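Local coordinates for adherence and virulence protein A (Streptococcus pneumoniae, PDB 6PON) that probably binds fibronectin and contributes to the adherence and virulence of pneumococcus, at residues 115-119 and 130-134; 21-27 and 83-88; 45-49 and 60-66; 93-97 and 171-175. All coordinates share one frame. Residue numbers count along the deposited sequence, not the author numbering.

Interaction 1 (115-119 and 130-134)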
# COMPACT_ATOMS: atom_id res chain seq x y z
N GLN B 115 44.96 -17.42 7.33
CA GLN B 115 43.57 -16.97 7.30
C GLN B 115 42.65 -18.14 6.98
O GLN B 115 43.01 -19.04 6.23
CB GLN B 115 43.33 -15.86 6.27
CG GLN B 115 43.18 -14.45 6.84
CD GLN B 115 42.55 -13.44 5.85
OE1 GLN B 115 42.71 -13.56 4.63
NE2 GLN B 115 41.83 -12.46 6.38
N ALA B 116 41.44 -18.11 7.54
CA ALA B 116 40.47 -19.15 7.25
C ALA B 116 39.07 -18.59 7.43
O ALA B 116 38.86 -17.57 8.10
CB ALA B 116 40.68 -20.39 8.14
N THR B 117 38.10 -19.26 6.82
CA THR B 117 36.69 -18.86 6.91
C THR B 117 35.89 -19.99 7.53
O THR B 117 35.94 -21.13 7.05
CB THR B 117 36.11 -18.53 5.53
OG1 THR B 117 37.01 -17.68 4.81
CG2 THR B 117 34.75 -17.85 5.69
N LEU B 118 35.17 -19.69 8.61
CA LEU B 118 34.30 -20.66 9.25
C LEU B 118 32.89 -20.40 8.73
O LEU B 118 32.37 -19.30 8.88
CB LEU B 118 34.37 -20.53 10.77
CG LEU B 118 33.49 -21.45 11.62
CD1 LEU B 118 33.87 -22.91 11.46
CD2 LEU B 118 33.54 -21.02 13.07
N ILE B 119 32.30 -21.40 8.08
CA ILE B 119 31.05 -21.27 7.34
C ILE B 119 30.00 -22.19 7.95
O ILE B 119 30.25 -23.40 8.10
CB ILE B 119 31.21 -21.61 5.85
CG1 ILE B 119 32.32 -20.80 5.19
CG2 ILE B 119 29.86 -21.47 5.13
CD1 ILE B 119 32.58 -21.19 3.72
N LEU B 130 31.70 -25.83 8.15
CA LEU B 130 32.90 -26.06 7.37
C LEU B 130 33.92 -24.99 7.71
O LEU B 130 33.57 -23.83 7.95
CB LEU B 130 32.60 -26.02 5.85
CG LEU B 130 31.35 -26.78 5.33
CD1 LEU B 130 30.08 -25.90 5.30
CD2 LEU B 130 31.60 -27.45 3.98
N LEU B 131 35.18 -25.40 7.76
CA LEU B 131 36.32 -24.50 7.86
C LEU B 131 37.07 -24.56 6.54
O LEU B 131 37.40 -25.64 6.05
CB LEU B 131 37.24 -24.89 9.03
CG LEU B 131 38.38 -23.89 9.29
CD1 LEU B 131 37.88 -22.56 9.91
CD2 LEU B 131 39.47 -24.52 10.13
N VAL B 132 37.30 -23.41 5.93
CA VAL B 132 37.85 -23.35 4.59
C VAL B 132 39.07 -22.46 4.63
O VAL B 132 39.02 -21.37 5.20
CB VAL B 132 36.82 -22.82 3.58
CG1 VAL B 132 37.46 -22.65 2.22
CG2 VAL B 132 35.65 -23.76 3.51
N ASP B 133 40.18 -22.93 4.05
CA ASP B 133 41.36 -22.09 4.01
C ASP B 133 41.17 -20.97 3.00
O ASP B 133 40.75 -21.21 1.87
CB ASP B 133 42.61 -22.87 3.64
CG ASP B 133 43.81 -21.97 3.57
OD1 ASP B 133 44.05 -21.39 2.50
OD2 ASP B 133 44.46 -21.79 4.61
N LYS B 134 41.55 -19.76 3.41
CA LYS B 134 41.16 -18.56 2.68
C LYS B 134 41.91 -18.42 1.35
O LYS B 134 41.34 -17.92 0.37
CB LYS B 134 41.38 -17.34 3.56
CG LYS B 134 41.08 -16.01 2.92
CD LYS B 134 39.62 -15.65 3.05
CE LYS B 134 39.35 -14.24 2.55
NZ LYS B 134 37.90 -13.99 2.52
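Side chains alternate across this antiparallel β-hairpin of strands 113-121 and 128-133, the axes of the two short segments approaching to 4.7 Å at 155°. T117, I119, L130 and V132 project to one face; A116, L118, L131 and D133 to the other. On the first, I119 (m, t) brings CD1 to 4.0 Å from V132 CG2, and its CG2 lies 4.4 Å from L130 CD1. On the other, L131 (t, p) lays CD1 4.0 Å from A116 CB and 4.1 Å from L118 CB, under L79, Y82 and L83 of helix 74-83. K134, past the strand end, sets CD 3.7 Å from T117 OG1. Backbone bonds join T117 N to V132 O (2.8 Å), V132 N to T117 O (2.9 Å), I119 N to L130 O (2.7 Å), L130 N to I119 O (2.8 Å) and K134 N to Q115 O (3.3 Å). Main-chain polarity is thus satisfied in the sheet plane, with mainly apolar burial on both faces and polar D133, bonded to S135, ending one.

Interaction 2 (21-27 and 83-88)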
# COMPACT_ATOMS: atom_id res chain seq x y z
N ASN B 21 36.62 -8.58 16.02
CA ASN B 21 37.87 -8.26 16.69
C ASN B 21 38.01 -8.95 18.03
O ASN B 21 38.95 -8.64 18.79
CB ASN B 21 38.07 -6.75 16.86
CG ASN B 21 38.29 -6.05 15.55
OD1 ASN B 21 39.12 -6.48 14.74
ND2 ASN B 21 37.53 -5.00 15.32
N GLY B 22 37.11 -9.88 18.35
CA GLY B 22 37.32 -10.75 19.48
C GLY B 22 38.35 -11.82 19.17
O GLY B 22 38.87 -11.94 18.06
N ARG B 23 38.64 -12.62 20.20
CA ARG B 23 39.60 -13.71 20.10
C ARG B 23 38.89 -15.00 20.48
O ARG B 23 38.19 -15.04 21.49
CB ARG B 23 40.79 -13.49 21.02
CG ARG B 23 41.77 -12.42 20.54
CD ARG B 23 42.65 -12.96 19.39
NE ARG B 23 43.54 -11.92 18.84
CZ ARG B 23 44.44 -12.11 17.88
NH1 ARG B 23 44.59 -13.31 17.32
NH2 ARG B 23 45.19 -11.10 17.45
N ILE B 24 39.05 -16.03 19.65
CA ILE B 24 38.49 -17.34 19.96
C ILE B 24 39.41 -18.02 20.95
O ILE B 24 40.59 -18.24 20.66
CB ILE B 24 38.33 -18.20 18.70
CG1 ILE B 24 37.39 -17.53 17.71
CG2 ILE B 24 37.83 -19.58 19.07
CD1 ILE B 24 37.43 -18.13 16.35
N GLN B 25 38.88 -18.35 22.13
CA GLN B 25 39.67 -18.90 23.22
C GLN B 25 39.45 -20.38 23.44
O GLN B 25 40.31 -21.03 24.05
CB GLN B 25 39.35 -18.16 24.53
CG GLN B 25 40.04 -16.81 24.68
CD GLN B 25 39.56 -16.05 25.91
OE1 GLN B 25 38.43 -16.23 26.35
NE2 GLN B 25 40.41 -15.19 26.45
N LYS B 26 38.33 -20.94 22.99
CA LYS B 26 38.04 -22.34 23.27
C LYS B 26 37.11 -22.86 22.19
O LYS B 26 36.26 -22.12 21.68
CB LYS B 26 37.44 -22.50 24.68
CG LYS B 26 37.62 -23.87 25.25
CD LYS B 26 36.93 -24.03 26.61
CE LYS B 26 36.91 -25.52 27.05
NZ LYS B 26 36.32 -25.73 28.42
N ILE B 27 37.29 -24.12 21.81
CA ILE B 27 36.57 -24.71 20.69
C ILE B 27 36.19 -26.13 21.08
O ILE B 27 37.07 -26.97 21.33
CB ILE B 27 37.43 -24.70 19.40
CG1 ILE B 27 37.71 -23.28 18.92
CG2 ILE B 27 36.77 -25.47 18.29
CD1 ILE B 27 39.20 -22.96 18.82
N LEU B 83 41.89 -22.19 14.73
CA LEU B 83 41.03 -21.22 15.40
C LEU B 83 41.49 -20.88 16.81
O LEU B 83 41.11 -19.81 17.32
CB LEU B 83 39.59 -21.73 15.44
CG LEU B 83 38.94 -21.91 14.07
CD1 LEU B 83 37.51 -22.41 14.20
CD2 LEU B 83 39.00 -20.59 13.28
N GLN B 84 42.29 -21.75 17.45
CA GLN B 84 42.79 -21.49 18.80
C GLN B 84 43.57 -20.18 18.84
O GLN B 84 44.63 -20.06 18.24
CB GLN B 84 43.66 -22.65 19.27
CG GLN B 84 44.13 -22.52 20.71
CD GLN B 84 42.99 -22.58 21.71
OE1 GLN B 84 42.27 -23.57 21.79
NE2 GLN B 84 42.83 -21.51 22.48
N GLY B 85 43.04 -19.17 19.54
CA GLY B 85 43.66 -17.86 19.57
C GLY B 85 43.37 -16.98 18.37
O GLY B 85 43.98 -15.91 18.25
N ALA B 86 42.47 -17.39 17.49
CA ALA B 86 42.29 -16.64 16.26
C ALA B 86 41.57 -15.31 16.54
O ALA B 86 40.87 -15.15 17.53
CB ALA B 86 41.52 -17.46 15.23
N LEU B 87 41.78 -14.36 15.64
CA LEU B 87 41.11 -13.07 15.68
C LEU B 87 39.94 -13.10 14.72
O LEU B 87 40.06 -13.61 13.59
CB LEU B 87 42.08 -11.94 15.31
CG LEU B 87 41.41 -10.59 15.08
CD1 LEU B 87 40.95 -9.99 16.40
CD2 LEU B 87 42.31 -9.62 14.32
N ILE B 88 38.79 -12.60 15.16
CA ILE B 88 37.58 -12.63 14.35
C ILE B 88 37.56 -11.36 13.51
O ILE B 88 37.41 -10.26 14.04
CB ILE B 88 36.33 -12.76 15.21
CG1 ILE B 88 36.29 -14.17 15.82
CG2 ILE B 88 35.08 -12.52 14.38
CD1 ILE B 88 35.21 -14.37 16.83
O HOH W 1 39.91 -25.07 22.15
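A helix exit, a tight turn and a strand start meet strand 23-28 and the residues just before it, with a single β bridge, R23 with L87 (CA-CA 4.7 Å), between the two segments. The motif is a type II β turn, L83 to A86, closed by A86 N to L83 O at 2.8 Å; it carries the chain from helix 74-83 into strand 87-93, beside the first strand of the four-stranded sheet. G85 sits at phi/psi 81/8, where a CB would jam against the preceding carbonyl, so the turn calls for glycine.

Backbone bonds continue on both sides of the bridge: N21 N to I88 O (2.7 Å), I88 N to G22 O (3.0 Å), I24 N to A86 O (2.9 Å) and G85 N to I24 O (2.8 Å). R23 folds back through m, m torsions, so that NH1 donates to G85 O at 2.8 Å, near the guanidinium plane, while L87 CB lies over one guanidinium face. Beneath the turn I24 fills an apolar site: CD1 is 4.2 Å from L83 CD2 and CG1 is 3.9 Å from I88 CD1. I27 CD1 meets L83 CB at 3.6 Å. Further along, Q25 and K26 both face Q38 in a classic β bulge. There Q84 NE2 donates to Q25 O at 3.0 Å, and a water 2.8 Å from both Q84 OE1 and I27 N joins those two atoms.

Interaction 3 (45-49 and 60-66)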
# COMPACT_ATOMS: atom_id res chain seq x y z
N SER B 45 33.53 -12.23 27.99
CA SER B 45 33.55 -13.53 27.35
C SER B 45 32.17 -13.82 26.77
O SER B 45 31.15 -13.34 27.27
CB SER B 45 33.97 -14.63 28.34
OG SER B 45 34.28 -15.84 27.67
N HIS B 46 32.16 -14.58 25.67
CA HIS B 46 30.95 -14.90 24.92
C HIS B 46 31.00 -16.35 24.46
O HIS B 46 32.07 -16.93 24.26
CB HIS B 46 30.77 -14.01 23.68
CG HIS B 46 30.72 -12.54 23.98
ND1 HIS B 46 29.58 -11.92 24.46
CD2 HIS B 46 31.65 -11.57 23.85
CE1 HIS B 46 29.83 -10.63 24.62
NE2 HIS B 46 31.08 -10.39 24.26
N ARG B 47 29.82 -16.93 24.27
CA ARG B 47 29.67 -18.32 23.89
C ARG B 47 28.84 -18.40 22.61
O ARG B 47 27.63 -18.15 22.63
CB ARG B 47 29.03 -19.11 25.04
CG ARG B 47 29.20 -20.61 24.96
CD ARG B 47 28.88 -21.28 26.30
NE ARG B 47 29.88 -20.98 27.32
CZ ARG B 47 29.98 -21.62 28.48
NH1 ARG B 47 29.14 -22.60 28.78
NH2 ARG B 47 30.93 -21.28 29.35
N LEU B 48 29.50 -18.76 21.49
CA LEU B 48 28.89 -18.82 20.17
C LEU B 48 28.52 -20.26 19.82
O LEU B 48 29.39 -21.13 19.80
CB LEU B 48 29.83 -18.29 19.09
CG LEU B 48 29.26 -18.21 17.66
CD1 LEU B 48 27.99 -17.34 17.64
CD2 LEU B 48 30.28 -17.71 16.60
N LEU B 49 27.24 -20.50 19.53
CA LEU B 49 26.78 -21.82 19.13
C LEU B 49 26.52 -21.83 17.63
O LEU B 49 25.82 -20.96 17.10
CB LEU B 49 25.52 -22.22 19.89
CG LEU B 49 24.71 -23.41 19.35
CD1 LEU B 49 25.54 -24.69 19.37
CD2 LEU B 49 23.38 -23.62 20.12
N GLN B 60 24.08 -18.57 17.00
CA GLN B 60 23.44 -17.94 18.13
C GLN B 60 24.48 -17.69 19.22
O GLN B 60 25.31 -18.57 19.47
CB GLN B 60 22.32 -18.88 18.64
CG GLN B 60 21.63 -18.42 19.84
CD GLN B 60 21.07 -19.55 20.68
OE1 GLN B 60 20.67 -20.60 20.17
NE2 GLN B 60 21.02 -19.33 21.99
N LEU B 61 24.43 -16.53 19.87
CA LEU B 61 25.08 -16.43 21.17
C LEU B 61 24.21 -17.14 22.19
O LEU B 61 22.99 -17.21 22.05
CB LEU B 61 25.29 -14.98 21.59
CG LEU B 61 26.29 -14.16 20.79
CD1 LEU B 61 26.24 -12.73 21.28
CD2 LEU B 61 27.68 -14.76 20.96
N THR B 62 24.84 -17.70 23.23
CA THR B 62 24.05 -18.45 24.19
C THR B 62 24.63 -18.32 25.59
O THR B 62 25.84 -18.14 25.78
CB THR B 62 23.95 -19.93 23.82
OG1 THR B 62 23.07 -20.59 24.74
CG2 THR B 62 25.32 -20.61 23.88
N GLN B 63 23.74 -18.42 26.57
CA GLN B 63 24.12 -18.49 27.97
C GLN B 63 24.03 -19.91 28.52
O GLN B 63 24.08 -20.10 29.73
CB GLN B 63 23.23 -17.53 28.79
CG GLN B 63 23.31 -16.07 28.37
CD GLN B 63 24.63 -15.41 28.75
OE1 GLN B 63 25.46 -15.99 29.45
NE2 GLN B 63 24.84 -14.18 28.27
N THR B 64 23.88 -20.90 27.65
CA THR B 64 23.83 -22.28 28.11
C THR B 64 25.23 -22.86 28.26
O THR B 64 26.22 -22.36 27.71
CB THR B 64 23.00 -23.14 27.14
OG1 THR B 64 23.67 -23.22 25.89
CG2 THR B 64 21.62 -22.52 26.91
N THR B 65 25.32 -23.92 29.06
CA THR B 65 26.55 -24.65 29.32
C THR B 65 26.47 -26.03 28.69
O THR B 65 25.39 -26.64 28.61
CB THR B 65 26.80 -24.81 30.81
OG1 THR B 65 25.69 -25.51 31.39
CG2 THR B 65 26.96 -23.45 31.48
N PHE B 66 27.61 -26.54 28.27
CA PHE B 66 27.65 -27.77 27.50
C PHE B 66 28.63 -28.71 28.16
O PHE B 66 29.63 -28.28 28.73
CB PHE B 66 28.05 -27.51 26.05
CG PHE B 66 27.19 -26.49 25.34
CD1 PHE B 66 26.12 -26.89 24.55
CD2 PHE B 66 27.44 -25.13 25.47
CE1 PHE B 66 25.33 -25.97 23.91
CE2 PHE B 66 26.65 -24.19 24.83
CZ PHE B 66 25.59 -24.61 24.04
O HOH W 2 27.61 -15.60 25.47
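From H46 onward the strand runs into an antiparallel hairpin pairing that is regular at L48 and L49. H46 touches through CB, 4.2 Å from L61 CD2. R47 gives up the most area, 125 Å². R47 O accepts from T62 N at 2.9 Å, and R47 N donates to a water (2.8 Å) that in turn donates to T62 O (3.1 Å), so the water extends the pairing where direct bonding stops. Its side chain, extended through chi1 and chi2 and bent at chi3 (m), carries R47 NH1 to T64 O, a hydrogen bond of 3.1 Å, and R47 CD passes 3.9 Å from F66 CE2 at the ring edge. The loop it reaches is shaped by an ST turn, T64 N donating to T62 OG1 at 3.0 Å. L48 pairs with L61 in a non-hydrogen-bonded pair (CA-CA 4.6 Å), its CD1 4.2 Å from L61 CD2. L49 forms the hydrogen-bonded pair with Q60: L49 N to Q60 O is 2.7 Å, and Q60 N to L49 O is 3.0 Å.

Strand 58-61 is an outermost strand of this sheet within the chain; just after it, T62 OG1 and Q63 N hydrogen-bond D260 of the second subunit, placing this edge at the dimer interface. Strand 44-51 continues the sheet through backbone bonds to strand 34-41, and helix 5-19 packs L15 and L19 on L61, with E18 and L19 against H46.

Interaction 4 (93-97 and 171-175)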
# COMPACT_ATOMS: atom_id res chain seq x y z
N GLN B 93 26.60 -12.45 6.60
CA GLN B 93 25.60 -13.26 5.92
C GLN B 93 25.84 -13.18 4.42
O GLN B 93 26.16 -12.12 3.88
CB GLN B 93 24.20 -12.75 6.27
CG GLN B 93 23.07 -13.51 5.62
CD GLN B 93 21.72 -12.93 6.01
OE1 GLN B 93 21.63 -11.82 6.55
NE2 GLN B 93 20.67 -13.69 5.75
N VAL B 94 25.68 -14.31 3.73
CA VAL B 94 25.68 -14.30 2.27
C VAL B 94 24.30 -13.85 1.81
O VAL B 94 23.32 -14.59 1.94
CB VAL B 94 26.02 -15.68 1.69
CG1 VAL B 94 26.09 -15.58 0.17
CG2 VAL B 94 27.32 -16.20 2.26
N GLU B 95 24.22 -12.65 1.26
CA GLU B 95 22.97 -12.14 0.67
C GLU B 95 21.89 -12.20 1.75
O GLU B 95 22.13 -11.73 2.88
CB GLU B 95 22.67 -12.92 -0.61
CG GLU B 95 23.41 -12.43 -1.84
CD GLU B 95 23.25 -10.91 -2.07
OE1 GLU B 95 24.29 -10.20 -2.05
OE2 GLU B 95 22.11 -10.43 -2.26
N ASN B 96 20.72 -12.78 1.48
CA ASN B 96 19.72 -13.06 2.51
C ASN B 96 19.48 -14.55 2.64
O ASN B 96 18.41 -14.98 3.06
CB ASN B 96 18.40 -12.34 2.23
CG ASN B 96 17.55 -12.15 3.49
OD1 ASN B 96 18.04 -11.66 4.51
ND2 ASN B 96 16.28 -12.56 3.42
N ASP B 97 20.48 -15.35 2.27
CA ASP B 97 20.36 -16.79 2.39
C ASP B 97 20.75 -17.21 3.81
O ASP B 97 21.21 -16.41 4.62
CB ASP B 97 21.25 -17.48 1.35
CG ASP B 97 20.78 -18.88 1.00
OD1 ASP B 97 19.93 -19.47 1.72
OD2 ASP B 97 21.29 -19.42 -0.00
N LEU B 171 15.36 -13.17 -5.24
CA LEU B 171 15.81 -11.79 -5.09
C LEU B 171 15.92 -11.38 -3.62
O LEU B 171 15.01 -11.64 -2.83
CB LEU B 171 14.85 -10.82 -5.80
CG LEU B 171 14.79 -10.83 -7.32
CD1 LEU B 171 13.59 -10.03 -7.77
CD2 LEU B 171 16.05 -10.27 -7.93
N ASN B 172 17.01 -10.71 -3.29
CA ASN B 172 17.23 -10.26 -1.92
C ASN B 172 16.28 -9.11 -1.57
O ASN B 172 16.41 -8.02 -2.14
CB ASN B 172 18.69 -9.82 -1.78
CG ASN B 172 19.06 -9.50 -0.35
OD1 ASN B 172 18.21 -9.18 0.48
ND2 ASN B 172 20.36 -9.58 -0.05
N PRO B 173 15.34 -9.31 -0.64
CA PRO B 173 14.33 -8.26 -0.38
C PRO B 173 14.88 -7.03 0.31
O PRO B 173 14.23 -5.99 0.26
CB PRO B 173 13.30 -8.98 0.52
CG PRO B 173 14.09 -10.03 1.20
CD PRO B 173 15.16 -10.48 0.23
N PHE B 174 16.04 -7.12 0.96
CA PHE B 174 16.60 -5.96 1.64
C PHE B 174 17.17 -4.95 0.65
O PHE B 174 17.19 -3.76 0.93
CB PHE B 174 17.69 -6.39 2.63
CG PHE B 174 17.16 -7.06 3.86
CD1 PHE B 174 16.71 -6.32 4.93
CD2 PHE B 174 17.12 -8.44 3.95
CE1 PHE B 174 16.21 -6.93 6.07
CE2 PHE B 174 16.63 -9.05 5.08
CZ PHE B 174 16.17 -8.29 6.14
N THR B 175 17.65 -5.41 -0.51
CA THR B 175 18.46 -4.59 -1.41
C THR B 175 17.83 -4.38 -2.77
O THR B 175 18.44 -3.70 -3.60
CB THR B 175 19.85 -5.21 -1.61
OG1 THR B 175 19.69 -6.52 -2.17
CG2 THR B 175 20.59 -5.31 -0.30
O HOH W 3 21.94 -7.79 -3.41
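One direct hydrogen bond crosses between these loops: N172 ND2 donates to E95 OE2 at 2.9 Å, near-linear at 172°. A water adds a second polar path, 2.9 Å from E95 OE2, to which it donates, and 2.9 Å from T175 OG1. Each loop is shaped by its own internal bonds. V94 to D97 is a type II' β turn, closed by D97 N to V94 O at 3.0 Å, with E95 at phi/psi 56/-130; it links strands 87-93 and 99-107. Segment 171-175 lies in the loop between strand 139-142 and helix 178-187, where N172 forms an Asx turn, its OD1 accepting from F174 N at 3.0 Å. Van der Waals contacts put N96 CB 3.6 Å from N172 OD1 and N96 ND2 4.0 Å from P173 CD. The carboxamide oxygen N96 OD1 closely approaches the ring edge, 3.0 Å from F174 CE2. N96 ND2 also donates to Q200 O. F174 stacks on H9 of helix 5-19 and meets F226 of the second subunit edge-to-face.

Overall arrangement
Interaction 1 is the most buried of the four, lying inside the five-stranded sheet. Interaction 2 reaches that sheet through strand 87-93 and the four-stranded one through strand 23-28; interaction 3 lies at the opposite edge of the latter. Interactions 1 and 2 touch directly, L131 CD1 meeting L83 CD2 at 4.1 Å; interactions 2 and 3, with centres 14 Å apart, do not. Both hairpin contacts rely on backbone pairing, but interaction 3 adds the intrachain bond of R47. Interactions 3 and 4 both touch the second subunit, by polar bonds to D260 and by aromatic packing respectively. Interaction 4, whose centre lies about 5 Å from the centre of the chain, buries least (207 Å²) and depends on side chains and water.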